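Local coordinates for protein phytase (Citrobacter braakii, PDB 3ZHC) that is a phytase of the histidine phosphatase superfamily (branch 2), with a mixed central beta-sheet and surrounding helices, at residues P60-P65 and L243-Q248; G343-T348 and Q376-M381; I108-Q113 and L146-K151; H39-P44 and W68-G73. The protein carries 2 engineered substitutions. All coordinates share one frame; numbering follows the deposited sequence.

Contacts 1 and 4 lie closest together, their centres about 8 Å apart, and share a bond between Gln248 and Thr70. Contact 4 is buried and relies on backbone hydrogen bonds, whereas contact 1, only partly buried, is made by the edge of Trp62 and a bridging water. Contact 2, also buried, mixes a helix cap with a hydrogen bond from a glutamine side-chain amide; it packs on helix 231-247 of contact 1, where Ala247 meets Met381. Contact 3, buried as well, lies on the other side of the chain's centre from contact 2 and stacks a carboxylate on a phenyl ring beside paired waters. Gln113 ties it to contact 4 by reaching the backbone N of Leu69.

Contact 1: residues P60-P65 and L243-Q248; sequences PQWDVP and LLQEAQ. With FMT (formic acid), chain R.
Trp62 pushes the benzo edge of its indole against the C-terminal part of helix 231-247. Its CH2 lies 3.5 Å from Leu244 O, near the ring plane, and the same atom touches Leu244 CB at 3.9 Å. Next to it, Trp62 CZ3 packs 3.5 Å from Gln248 CG, an oblique approach in which the two side chains run past each other in opposite directions. With CG anti to the backbone N (chi1 180°), Gln248 lays CG beside CB along CZ3 and CH2; the chain then bends at chi2, and OE1 goes on to a hydrogen bond with Thr70 OG1. At the pyrrole side, one water joins three groups: it accepts from Trp62 NE1 at 2.9 Å and from Gln245 NE2 at 3.1 Å, and donates to Pro60 O. The extended chain of Gln245 also brings NE2 within 3.7 Å of Pro60 CG, crossing the proline at about a right angle, and its OE1 accepts from Ala254 N. A formic acid molecule rests obliquely by the indole, held weakly by Asp63 N. The contact thus sets the loop between helices 49-53 and 71-90 against helix 231-247, whose other sides meet helices 260-280 and 378-382.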
loop_
_atom_site.group_PDB
_atom_site.type_symbol
_atom_site.label_atom_id
_atom_site.label_comp_id
_atom_site.label_asym_id
_atom_site.label_seq_id
_atom_site.Cartn_x
_atom_site.Cartn_y
_atom_site.Cartn_z
ATOM N N PRO B 60 19.394 -7.807 -21.713
ATOM C CA PRO B 60 19.729 -9.229 -21.741
ATOM C C PRO B 60 18.783 -9.985 -22.666
ATOM O O PRO B 60 17.585 -9.669 -22.708
ATOM C CB PRO B 60 19.503 -9.696 -20.278
ATOM C CG PRO B 60 19.408 -8.513 -19.485
ATOM C CD PRO B 60 19.058 -7.356 -20.349
ATOM N N GLN B 61 19.312 -10.964 -23.388
ATOM C CA GLN B 61 18.523 -11.741 -24.333
ATOM C C GLN B 61 17.989 -12.981 -23.666
ATOM O O GLN B 61 18.570 -13.474 -22.707
ATOM C CB GLN B 61 19.367 -12.126 -25.565
ATOM C CG GLN B 61 19.974 -10.944 -26.308
ATOM C CD GLN B 61 18.946 -9.958 -26.769
ATOM O OE1 GLN B 61 18.060 -10.296 -27.534
ATOM N NE2 GLN B 61 19.055 -8.710 -26.295
ATOM N N TRP B 62 16.873 -13.476 -24.195
ATOM C CA TRP B 62 16.206 -14.679 -23.702
ATOM C C TRP B 62 16.271 -15.716 -24.809
ATOM O O TRP B 62 15.976 -15.386 -25.948
ATOM C CB TRP B 62 14.766 -14.342 -23.356
ATOM C CG TRP B 62 14.605 -13.396 -22.189
ATOM C CD1 TRP B 62 14.987 -12.072 -22.126
ATOM C CD2 TRP B 62 14.010 -13.701 -20.914
ATOM N NE1 TRP B 62 14.670 -11.546 -20.893
ATOM C CE2 TRP B 62 14.071 -12.518 -20.128
ATOM C CE3 TRP B 62 13.437 -14.861 -20.358
ATOM C CZ2 TRP B 62 13.571 -12.463 -18.811
ATOM C CZ3 TRP B 62 12.936 -14.811 -19.049
ATOM C CH2 TRP B 62 13.007 -13.620 -18.291
ATOM N N ASP B 63 16.643 -16.963 -24.508
ATOM C CA ASP B 63 16.780 -18.002 -25.648
ATOM C C ASP B 63 15.458 -18.566 -26.191
ATOM O O ASP B 63 15.422 -19.005 -27.361
ATOM C CB ASP B 63 17.848 -19.130 -25.383
ATOM C CG ASP B 63 17.974 -19.491 -23.986
ATOM O OD1 ASP B 63 16.989 -20.033 -23.454
ATOM O OD2 ASP B 63 19.072 -19.243 -23.397
ATOM N N VAL B 64 14.388 -18.551 -25.398
ATOM C CA VAL B 64 13.070 -18.938 -25.917
ATOM C C VAL B 64 12.494 -17.743 -26.684
ATOM O O VAL B 64 12.858 -16.615 -26.397
ATOM C CB VAL B 64 12.080 -19.387 -24.809
ATOM C CG1 VAL B 64 12.654 -20.585 -24.044
ATOM C CG2 VAL B 64 11.715 -18.225 -23.863
ATOM N N PRO B 65 11.593 -17.985 -27.662
ATOM C CA PRO B 65 10.929 -16.852 -28.372
ATOM C C PRO B 65 10.194 -15.885 -27.426
ATOM O O PRO B 65 9.827 -16.273 -26.320
ATOM C CB PRO B 65 9.916 -17.552 -29.290
ATOM C CG PRO B 65 10.422 -18.951 -29.433
ATOM C CD PRO B 65 11.155 -19.296 -28.186
ATOM N N LEU B 243 11.084 -7.763 -13.345
ATOM C CA LEU B 243 10.541 -8.825 -12.476
ATOM C C LEU B 243 10.795 -10.190 -13.075
ATOM O O LEU B 243 11.242 -11.094 -12.381
ATOM C CB LEU B 243 9.035 -8.669 -12.255
ATOM C CG LEU B 243 8.428 -9.633 -11.209
ATOM C CD1 LEU B 243 8.208 -8.911 -9.877
ATOM C CD2 LEU B 243 7.131 -10.264 -11.713
ATOM N N LEU B 244 10.493 -10.328 -14.376
ATOM C CA LEU B 244 10.729 -11.596 -15.116
ATOM C C LEU B 244 12.214 -12.007 -15.100
ATOM O O LEU B 244 12.530 -13.183 -14.871
ATOM C CB LEU B 244 10.203 -11.499 -16.540
ATOM C CG LEU B 244 8.653 -11.448 -16.638
ATOM C CD1 LEU B 244 8.194 -10.932 -18.027
ATOM C CD2 LEU B 244 8.013 -12.794 -16.310
ATOM N N GLN B 245 13.117 -11.038 -15.332
ATOM C CA GLN B 245 14.578 -11.302 -15.265
ATOM C C GLN B 245 14.971 -11.928 -13.908
ATOM O O GLN B 245 15.683 -12.960 -13.860
ATOM C CB GLN B 245 15.385 -10.024 -15.476
ATOM C CG GLN B 245 15.382 -9.495 -16.853
ATOM C CD GLN B 245 16.056 -8.130 -16.961
ATOM O OE1 GLN B 245 16.521 -7.560 -15.957
ATOM N NE2 GLN B 245 16.116 -7.598 -18.177
ATOM N N GLU B 246 14.492 -11.295 -12.828
ATOM C CA GLU B 246 14.720 -11.758 -11.455
ATOM C C GLU B 246 14.136 -13.168 -11.232
ATOM O O GLU B 246 14.857 -14.085 -10.822
ATOM C CB GLU B 246 14.112 -10.764 -10.462
ATOM C CG GLU B 246 14.384 -11.036 -8.960
ATOM C CD GLU B 246 15.831 -10.811 -8.532
ATOM O OE1 GLU B 246 16.529 -9.955 -9.091
ATOM O OE2 GLU B 246 16.261 -11.505 -7.608
ATOM N N ALA B 247 12.846 -13.334 -11.506
ATOM C CA ALA B 247 12.157 -14.653 -11.340
ATOM C C ALA B 247 12.791 -15.785 -12.183
ATOM O O ALA B 247 12.774 -16.947 -11.778
ATOM C CB ALA B 247 10.669 -14.527 -11.652
ATOM N N GLN B 248 13.341 -15.413 -13.347
ATOM C CA GLN B 248 14.069 -16.330 -14.242
ATOM C C GLN B 248 15.460 -16.745 -13.713
ATOM O O GLN B 248 16.040 -17.697 -14.210
ATOM C CB GLN B 248 14.212 -15.689 -15.657
ATOM C CG GLN B 248 14.972 -16.520 -16.766
ATOM C CD GLN B 248 14.346 -17.888 -17.040
ATOM O OE1 GLN B 248 13.191 -18.157 -16.673
ATOM N NE2 GLN B 248 15.107 -18.756 -17.697
HETATM C C FMT R . 15.820 -17.637 -21.046
HETATM O O1 FMT R . 15.202 -18.250 -21.927
HETATM O O2 FMT R . 16.973 -17.197 -21.171
HETATM O O HOH W 1 15.505 -8.758 -20.945
#

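Contact 2: residues G343-T348 and Q376-M381; sequences GQPDNT and QTLRDM
Gln344 carries its CG anti to the backbone N (chi1 179°) and then bends at chi2 (50°), a shape that brings its amide to the chain just before helix 378-382. NE2 donates to Gln376 O at 3.0 Å in a nearly straight bond, and the acceptor lies in the amide plane. The other end of the same amide, OE1, takes Asp346 N on a lone pair at 3.2 Å, which helps fix the rotation of the group. Met381, extended beyond CG, crosses Gln344 at about a right angle and places CE 3.4 Å from Gln344 NE2. One residue before Gln344, Gly343 O accepts from Leu378 N at 3.0 Å and from a water that also takes Arg379 N. Thr377 is the N-cap: its OG1, set between backbone N and carbonyl carbon, accepts from Asp380 N at 3.2 Å. Pro345 CD packs on Leu378 CD2, 4.1 Å away, the two side chains crossing at about a right angle. Further along, Asp346 OD1 accepts from Thr348 N in an Asx turn, and OD2 forms a salt bridge to Arg38. Between them, Thr377 OG1, Gly343 O and the water satisfy the first-turn N-H groups of Leu378, Arg379 and Asp380, so the start of the helix is capped partly by its own threonine and partly by the loop ahead of strand 353-361.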
loop_
_atom_site.group_PDB
_atom_site.type_symbol
_atom_site.label_atom_id
_atom_site.label_comp_id
_atom_site.label_asym_id
_atom_site.label_seq_id
_atom_site.Cartn_x
_atom_site.Cartn_y
_atom_site.Cartn_z
ATOM N N GLY B 343 6.317 -10.035 -0.137
ATOM C CA GLY B 343 7.496 -10.495 -0.870
ATOM C C GLY B 343 7.341 -10.667 -2.393
ATOM O O GLY B 343 8.236 -11.210 -3.021
ATOM N N GLN B 344 6.213 -10.205 -2.979
ATOM C CA GLN B 344 5.964 -10.329 -4.437
ATOM C C GLN B 344 5.429 -8.992 -5.006
ATOM O O GLN B 344 4.235 -8.716 -4.923
ATOM C CB GLN B 344 5.021 -11.493 -4.733
ATOM C CG GLN B 344 4.681 -11.686 -6.239
ATOM C CD GLN B 344 5.904 -11.707 -7.145
ATOM O OE1 GLN B 344 6.175 -10.735 -7.862
ATOM N NE2 GLN B 344 6.650 -12.805 -7.114
ATOM N N PRO B 345 6.319 -8.165 -5.574
ATOM C CA PRO B 345 5.916 -6.825 -6.109
ATOM C C PRO B 345 4.837 -6.804 -7.221
ATOM O O PRO B 345 4.109 -5.799 -7.335
ATOM C CB PRO B 345 7.226 -6.269 -6.644
ATOM C CG PRO B 345 8.285 -6.977 -5.858
ATOM C CD PRO B 345 7.781 -8.356 -5.679
ATOM N N ASP B 346 4.745 -7.866 -8.019
ATOM C CA ASP B 346 3.723 -7.958 -9.079
ATOM C C ASP B 346 2.454 -8.496 -8.430
ATOM O O ASP B 346 2.488 -9.569 -7.830
ATOM C CB ASP B 346 4.202 -8.873 -10.228
ATOM C CG ASP B 346 3.263 -8.882 -11.448
ATOM O OD1 ASP B 346 2.120 -8.351 -11.398
ATOM O OD2 ASP B 346 3.682 -9.447 -12.487
ATOM N N ASN B 347 1.346 -7.754 -8.546
ATOM C CA ASN B 347 0.032 -8.184 -7.984
ATOM C C ASN B 347 -0.559 -9.390 -8.720
ATOM O O ASN B 347 -1.349 -10.127 -8.163
ATOM C CB ASN B 347 -0.997 -7.038 -8.005
ATOM C CG ASN B 347 -0.685 -5.904 -6.987
ATOM O OD1 ASN B 347 0.179 -6.027 -6.109
ATOM N ND2 ASN B 347 -1.407 -4.806 -7.118
ATOM N N THR B 348 -0.159 -9.561 -9.983
ATOM C CA THR B 348 -0.569 -10.659 -10.818
ATOM C C THR B 348 0.730 -11.354 -11.308
ATOM O O THR B 348 1.041 -11.347 -12.519
ATOM C CB THR B 348 -1.428 -10.133 -11.953
ATOM O OG1 THR B 348 -0.718 -9.096 -12.653
ATOM C CG2 THR B 348 -2.719 -9.556 -11.398
ATOM N N GLN B 376 4.248 -17.472 -5.350
ATOM C CA GLN B 376 5.617 -17.580 -4.851
ATOM C C GLN B 376 6.177 -16.210 -4.712
ATOM O O GLN B 376 5.966 -15.355 -5.600
ATOM C CB GLN B 376 6.487 -18.356 -5.823
ATOM C CG GLN B 376 6.182 -19.864 -5.850
ATOM C CD GLN B 376 6.309 -20.461 -7.222
ATOM O OE1 GLN B 376 5.738 -19.950 -8.164
ATOM N NE2 GLN B 376 7.049 -21.563 -7.340
ATOM N N THR B 377 6.902 -15.962 -3.612
ATOM C CA THR B 377 7.614 -14.698 -3.445
ATOM C C THR B 377 8.693 -14.608 -4.528
ATOM O O THR B 377 9.100 -15.637 -5.100
ATOM C CB THR B 377 8.256 -14.543 -2.044
ATOM O OG1 THR B 377 9.164 -15.615 -1.797
ATOM C CG2 THR B 377 7.186 -14.534 -0.951
ATOM N N LEU B 378 9.147 -13.396 -4.817
ATOM C CA LEU B 378 10.176 -13.172 -5.847
ATOM C C LEU B 378 11.489 -13.902 -5.476
ATOM O O LEU B 378 12.173 -14.438 -6.335
ATOM C CB LEU B 378 10.393 -11.657 -6.069
ATOM C CG LEU B 378 11.298 -11.173 -7.215
ATOM C CD1 LEU B 378 10.902 -11.806 -8.551
ATOM C CD2 LEU B 378 11.274 -9.650 -7.306
ATOM N N ARG B 379 11.802 -13.904 -4.183
ATOM C CA ARG B 379 12.932 -14.650 -3.612
ATOM C C ARG B 379 12.779 -16.152 -3.890
ATOM O O ARG B 379 13.739 -16.811 -4.317
ATOM C CB ARG B 379 12.984 -14.404 -2.102
ATOM C CG ARG B 379 14.236 -14.876 -1.356
ATOM C CD ARG B 379 15.428 -13.961 -1.582
ATOM N NE ARG B 379 16.293 -14.384 -2.696
ATOM C CZ ARG B 379 17.252 -13.627 -3.246
ATOM N NH1 ARG B 379 17.501 -12.365 -2.812
ATOM N NH2 ARG B 379 17.975 -14.124 -4.244
ATOM N N ASP B 380 11.564 -16.686 -3.652
ATOM C CA ASP B 380 11.280 -18.128 -3.900
ATOM C C ASP B 380 11.307 -18.502 -5.400
ATOM O O ASP B 380 11.513 -19.664 -5.731
ATOM C CB ASP B 380 9.939 -18.570 -3.248
ATOM C CG ASP B 380 10.030 -18.726 -1.690
ATOM O OD1 ASP B 380 11.078 -18.393 -1.068
ATOM O OD2 ASP B 380 9.030 -19.191 -1.091
ATOM N N MET B 381 11.091 -17.522 -6.287
ATOM C CA MET B 381 11.241 -17.730 -7.729
ATOM C C MET B 381 12.721 -17.759 -8.038
ATOM O O MET B 381 13.211 -18.711 -8.634
ATOM C CB MET B 381 10.558 -16.633 -8.528
ATOM C CG MET B 381 9.040 -16.662 -8.404
ATOM S SD MET B 381 8.233 -15.291 -9.192
ATOM C CE MET B 381 6.499 -15.718 -8.916
HETATM O O HOH W 2 10.828 -11.771 -2.116
#

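Contact 3: residues I108-Q113 and L146-K151; sequences IADTDQ and LFNPVK
Asp110, whose carboxylate lies flat along Phe147, has its OD1 gripped by two donors: Thr111 N at 2.8 Å, from above the carboxylate plane, and a water. Asp110 follows strand 105-109 of the central sheet of the histidine phosphatase fold, where the chain leaves the strand for helix 113-126. OD2 has a water of its own at 2.7 Å, besides a hydrogen bond with His324 NE2. Both waters accept from Asn148 ND2 and each donates to one carboxylate oxygen, so the amide reaches the acid through a double water bridge; the direct gap from Asn148 ND2 to Asp110 OD2 is 4.0 Å. On the ring side, Asp110 CB sits over the face of Phe147, 3.5 Å from the ring centroid, in a CH-pi contact. CG anti to the backbone N (chi1 -169°) carries the carboxylate along the phenyl, and the two planes lie 9° apart, stacked. Phe147 O is taken by Asn327 ND2, and its side chain also touches Ile321 in strand 318-323. Ile108 completes the apolar side: its CG2 meets Leu146 CD2 at 4.1 Å, the two side chains crossing at about a right angle, and comes at the edge of the phenyl ring, 4.2 Å from Phe147 CZ.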
loop_
_atom_site.group_PDB
_atom_site.type_symbol
_atom_site.label_atom_id
_atom_site.label_comp_id
_atom_site.label_asym_id
_atom_site.label_seq_id
_atom_site.Cartn_x
_atom_site.Cartn_y
_atom_site.Cartn_z
ATOM N N ILE B 108 -7.679 -26.678 -18.222
ATOM C CA ILE B 108 -7.974 -25.865 -19.398
ATOM C C ILE B 108 -6.859 -24.844 -19.559
ATOM O O ILE B 108 -6.438 -24.234 -18.581
ATOM C CB ILE B 108 -9.285 -25.094 -19.251
ATOM C CG1 ILE B 108 -10.478 -26.058 -19.139
ATOM C CG2 ILE B 108 -9.478 -24.127 -20.434
ATOM C CD1 ILE B 108 -11.759 -25.376 -18.758
ATOM N N ALA B 109 -6.392 -24.659 -20.792
ATOM C CA ALA B 109 -5.370 -23.675 -21.105
ATOM C C ALA B 109 -5.772 -22.848 -22.313
ATOM O O ALA B 109 -6.473 -23.350 -23.236
ATOM C CB ALA B 109 -4.017 -24.364 -21.355
ATOM N N ASP B 110 -5.331 -21.583 -22.320
ATOM C CA ASP B 110 -5.507 -20.720 -23.462
ATOM C C ASP B 110 -4.557 -21.280 -24.583
ATOM O O ASP B 110 -3.655 -22.067 -24.300
ATOM C CB ASP B 110 -5.210 -19.267 -23.076
ATOM C CG ASP B 110 -5.632 -18.252 -24.130
ATOM O OD1 ASP B 110 -6.241 -18.606 -25.186
ATOM O OD2 ASP B 110 -5.347 -17.077 -23.902
ATOM N N THR B 111 -4.775 -20.863 -25.834
ATOM C CA THR B 111 -4.046 -21.440 -27.004
ATOM C C THR B 111 -2.537 -21.101 -27.096
ATOM O O THR B 111 -1.834 -21.670 -27.937
ATOM C CB THR B 111 -4.737 -21.041 -28.316
ATOM O OG1 THR B 111 -4.797 -19.622 -28.404
ATOM C CG2 THR B 111 -6.160 -21.595 -28.349
ATOM N N ASP B 112 -2.042 -20.198 -26.247
ATOM C CA ASP B 112 -0.630 -19.833 -26.280
ATOM C C ASP B 112 0.219 -20.935 -25.688
ATOM O O ASP B 112 -0.246 -21.701 -24.820
ATOM C CB ASP B 112 -0.377 -18.526 -25.525
ATOM C CG ASP B 112 -1.116 -17.334 -26.145
ATOM O OD1 ASP B 112 -1.327 -17.300 -27.380
ATOM O OD2 ASP B 112 -1.484 -16.441 -25.401
ATOM N N GLN B 113 1.466 -21.017 -26.169
ATOM C CA GLN B 113 2.466 -21.915 -25.617
ATOM C C GLN B 113 2.624 -21.680 -24.121
ATOM O O GLN B 113 2.713 -22.647 -23.353
ATOM C CB GLN B 113 3.820 -21.713 -26.348
ATOM C CG GLN B 113 5.045 -22.570 -25.852
ATOM C CD GLN B 113 5.815 -21.965 -24.653
ATOM O OE1 GLN B 113 5.514 -20.885 -24.186
ATOM N NE2 GLN B 113 6.812 -22.688 -24.174
ATOM N N LEU B 146 -12.984 -17.626 -23.968
ATOM C CA LEU B 146 -12.993 -17.756 -22.491
ATOM C C LEU B 146 -12.021 -16.780 -21.840
ATOM O O LEU B 146 -12.300 -16.243 -20.774
ATOM C CB LEU B 146 -12.637 -19.188 -22.052
ATOM C CG LEU B 146 -12.596 -19.516 -20.551
ATOM C CD1 LEU B 146 -13.980 -19.353 -19.952
ATOM C CD2 LEU B 146 -12.055 -20.921 -20.298
ATOM N N PHE B 147 -10.882 -16.569 -22.507
ATOM C CA PHE B 147 -9.828 -15.671 -22.042
ATOM C C PHE B 147 -9.911 -14.266 -22.639
ATOM O O PHE B 147 -9.406 -13.333 -22.038
ATOM C CB PHE B 147 -8.462 -16.296 -22.342
ATOM C CG PHE B 147 -8.285 -17.644 -21.716
ATOM C CD1 PHE B 147 -7.808 -17.762 -20.409
ATOM C CD2 PHE B 147 -8.611 -18.811 -22.427
ATOM C CE1 PHE B 147 -7.646 -19.040 -19.807
ATOM C CE2 PHE B 147 -8.457 -20.082 -21.841
ATOM C CZ PHE B 147 -7.969 -20.192 -20.522
ATOM N N ASN B 148 -10.545 -14.125 -23.821
ATOM C CA ASN B 148 -10.654 -12.834 -24.534
ATOM C C ASN B 148 -12.036 -12.662 -25.220
ATOM O O ASN B 148 -12.125 -12.699 -26.457
ATOM C CB ASN B 148 -9.538 -12.710 -25.608
ATOM C CG ASN B 148 -8.134 -12.880 -25.046
ATOM O OD1 ASN B 148 -7.624 -12.005 -24.322
ATOM N ND2 ASN B 148 -7.471 -14.030 -25.395
ATOM N N PRO B 149 -13.114 -12.473 -24.430
ATOM C CA PRO B 149 -14.461 -12.382 -25.019
ATOM C C PRO B 149 -14.741 -11.112 -25.847
ATOM O O PRO B 149 -15.565 -11.161 -26.747
ATOM C CB PRO B 149 -15.376 -12.432 -23.792
ATOM C CG PRO B 149 -14.572 -11.909 -22.720
ATOM C CD PRO B 149 -13.172 -12.342 -22.970
ATOM N N VAL B 150 -14.053 -10.003 -25.564
ATOM C CA VAL B 150 -14.323 -8.732 -26.291
ATOM C C VAL B 150 -13.886 -8.792 -27.818
ATOM O O VAL B 150 -14.158 -7.863 -28.572
ATOM C CB VAL B 150 -13.758 -7.484 -25.533
ATOM C CG1 VAL B 150 -14.394 -6.219 -26.038
ATOM C CG2 VAL B 150 -14.012 -7.602 -24.038
ATOM N N LYS B 151 -13.225 -9.897 -28.233
ATOM C CA LYS B 151 -12.963 -10.206 -29.655
ATOM C C LYS B 151 -14.209 -10.900 -30.338
ATOM O O LYS B 151 -14.186 -11.164 -31.524
ATOM C CB LYS B 151 -11.725 -11.100 -29.832
ATOM C CG LYS B 151 -10.467 -10.711 -28.998
ATOM C CD LYS B 151 -9.990 -9.281 -29.225
ATOM C CE LYS B 151 -8.718 -9.000 -28.392
ATOM N NZ LYS B 151 -8.201 -7.569 -28.546
HETATM O O HOH W 3 -5.064 -15.147 -25.734
HETATM O O HOH W 4 -7.222 -16.605 -26.799
#

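Contact 4: residues H39-P44 and W68-G73; sequences HGVRAP and WLTPRG. With FMT (formic acid), chain O.
Two backbone bonds join Val41-Ala43 to Trp68-Thr70, forming a single beta bridge that pairs Arg42 with Leu69. Thr70 N donates to Val41 O at 3.2 Å, almost straight and in the carbonyl plane, and Ala43 N donates to Trp68 O at 3.0 Å. A water extends the link, accepting from Val41 N and donating to Gly73 O.

Among the packing contacts, Leu69 CD1 presses close to Val41 O and to the carbonyl carbon of Gly40, while Val41 CB lies 3.7 Å from Gly73 CA.

Polar side-chain bonds fix both segments from within. Thr70 is the N-cap of helix 71-90: its OG1 accepts from Gly73 N at 3.0 Å and is hydrogen-bonded to Gln248 OE1. His39 ND1 donates to Gly40 O at 3.0 Å, in the plane of the imidazole. Arg42 extends from CG to NE, and its NH1 reaches Ala43 O at 2.9 Å. The guanidinium also holds a formic acid molecule at its edge, with NH1 2.8 Å from O2 and NH2 bonded to O1. Together with Arg38, residues 39-44 spell the RHGxRxP signature of branch 2 histidine phosphatases, here bridged to the chain that leads into helix 71-90.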
loop_
_atom_site.group_PDB
_atom_site.type_symbol
_atom_site.label_atom_id
_atom_site.label_comp_id
_atom_site.label_asym_id
_atom_site.label_seq_id
_atom_site.Cartn_x
_atom_site.Cartn_y
_atom_site.Cartn_z
ATOM N N HIS B 39 -0.014 -17.825 -16.358
ATOM C CA HIS B 39 1.114 -18.589 -16.873
ATOM C C HIS B 39 2.375 -18.323 -16.061
ATOM O O HIS B 39 2.498 -17.275 -15.397
ATOM C CB HIS B 39 1.380 -18.222 -18.331
ATOM C CG HIS B 39 1.570 -16.754 -18.549
ATOM N ND1 HIS B 39 2.721 -16.089 -18.185
ATOM C CD2 HIS B 39 0.749 -15.822 -19.078
ATOM C CE1 HIS B 39 2.603 -14.814 -18.488
ATOM N NE2 HIS B 39 1.418 -14.624 -19.031
ATOM N N GLY B 40 3.319 -19.256 -16.119
ATOM C CA GLY B 40 4.586 -19.116 -15.409
ATOM C C GLY B 40 5.518 -18.086 -16.029
ATOM O O GLY B 40 5.135 -17.363 -16.954
ATOM N N VAL B 41 6.749 -18.035 -15.509
ATOM C CA VAL B 41 7.786 -17.096 -15.977
ATOM C C VAL B 41 8.022 -17.265 -17.460
ATOM O O VAL B 41 8.233 -18.378 -17.940
ATOM C CB VAL B 41 9.139 -17.265 -15.214
ATOM C CG1 VAL B 41 10.265 -16.384 -15.839
ATOM C CG2 VAL B 41 8.964 -16.954 -13.735
ATOM N N ARG B 42 7.975 -16.141 -18.178
ATOM C CA ARG B 42 8.127 -16.106 -19.624
ATOM C C ARG B 42 9.106 -15.048 -20.041
ATOM O O ARG B 42 9.446 -14.159 -19.257
ATOM C CB ARG B 42 6.774 -15.801 -20.290
ATOM C CG ARG B 42 6.086 -14.505 -19.777
ATOM C CD ARG B 42 5.122 -13.933 -20.766
ATOM N NE ARG B 42 4.520 -12.668 -20.295
ATOM C CZ ARG B 42 5.104 -11.461 -20.327
ATOM N NH1 ARG B 42 6.361 -11.277 -20.810
ATOM N NH2 ARG B 42 4.428 -10.412 -19.867
ATOM N N ALA B 43 9.549 -15.134 -21.290
ATOM C CA ALA B 43 10.384 -14.109 -21.891
ATOM C C ALA B 43 9.517 -12.893 -22.160
ATOM O O ALA B 43 8.277 -13.017 -22.200
ATOM C CB ALA B 43 11.017 -14.607 -23.196
ATOM N N PRO B 44 10.147 -11.701 -22.335
ATOM C CA PRO B 44 9.394 -10.512 -22.663
ATOM C C PRO B 44 8.451 -10.704 -23.851
ATOM O O PRO B 44 8.743 -11.476 -24.764
ATOM C CB PRO B 44 10.479 -9.485 -23.014
ATOM C CG PRO B 44 11.641 -9.886 -22.205
ATOM C CD PRO B 44 11.568 -11.389 -22.099
ATOM N N TRP B 68 7.186 -16.635 -24.574
ATOM C CA TRP B 68 7.084 -18.079 -24.289
ATOM C C TRP B 68 7.480 -18.391 -22.869
ATOM O O TRP B 68 8.347 -17.721 -22.298
ATOM C CB TRP B 68 7.987 -18.899 -25.222
ATOM C CG TRP B 68 7.428 -19.124 -26.582
ATOM C CD1 TRP B 68 6.630 -18.280 -27.294
ATOM C CD2 TRP B 68 7.643 -20.269 -27.408
ATOM N NE1 TRP B 68 6.331 -18.830 -28.506
ATOM C CE2 TRP B 68 6.940 -20.055 -28.602
ATOM C CE3 TRP B 68 8.368 -21.467 -27.251
ATOM C CZ2 TRP B 68 6.932 -20.997 -29.657
ATOM C CZ3 TRP B 68 8.359 -22.405 -28.298
ATOM C CH2 TRP B 68 7.645 -22.158 -29.477
ATOM N N LEU B 69 6.842 -19.425 -22.304
ATOM C CA LEU B 69 7.211 -19.958 -20.989
ATOM C C LEU B 69 8.586 -20.575 -21.100
ATOM O O LEU B 69 8.846 -21.308 -22.059
ATOM C CB LEU B 69 6.231 -21.041 -20.534
ATOM C CG LEU B 69 6.451 -21.666 -19.157
ATOM C CD1 LEU B 69 6.087 -20.654 -18.069
ATOM C CD2 LEU B 69 5.651 -22.958 -18.985
ATOM N N THR B 70 9.459 -20.280 -20.133
ATOM C CA THR B 70 10.790 -20.876 -20.081
ATOM C C THR B 70 10.732 -22.159 -19.251
ATOM O O THR B 70 9.854 -22.289 -18.405
ATOM C CB THR B 70 11.803 -19.945 -19.427
ATOM O OG1 THR B 70 11.465 -19.743 -18.035
ATOM C CG2 THR B 70 11.857 -18.607 -20.154
ATOM N N PRO B 71 11.673 -23.120 -19.480
ATOM C CA PRO B 71 11.723 -24.348 -18.653
ATOM C C PRO B 71 11.759 -24.062 -17.139
ATOM O O PRO B 71 11.173 -24.797 -16.356
ATOM C CB PRO B 71 13.014 -25.014 -19.126
ATOM C CG PRO B 71 13.075 -24.645 -20.554
ATOM C CD PRO B 71 12.661 -23.204 -20.581
ATOM N N ARG B 72 12.442 -22.996 -16.763
ATOM C CA ARG B 72 12.462 -22.542 -15.385
ATOM C C ARG B 72 11.062 -22.061 -14.906
ATOM O O ARG B 72 10.689 -22.298 -13.750
ATOM C CB ARG B 72 13.481 -21.456 -15.220
ATOM C CG ARG B 72 13.447 -20.829 -13.881
ATOM C CD ARG B 72 14.748 -20.458 -13.458
ATOM N NE ARG B 72 14.697 -19.623 -12.254
ATOM C CZ ARG B 72 15.726 -19.425 -11.438
ATOM N NH1 ARG B 72 16.923 -20.003 -11.667
ATOM N NH2 ARG B 72 15.564 -18.644 -10.370
ATOM N N GLY B 73 10.322 -21.390 -15.796
ATOM C CA GLY B 73 8.945 -20.976 -15.521
ATOM C C GLY B 73 8.069 -22.190 -15.254
ATOM O O GLY B 73 7.274 -22.190 -14.316
HETATM C C FMT O . 6.625 -7.575 -20.730
HETATM O O1 FMT O . 5.589 -7.488 -20.054
HETATM O O2 FMT O . 6.989 -8.630 -21.243
HETATM O O HOH W 5 6.693 -19.621 -13.209
#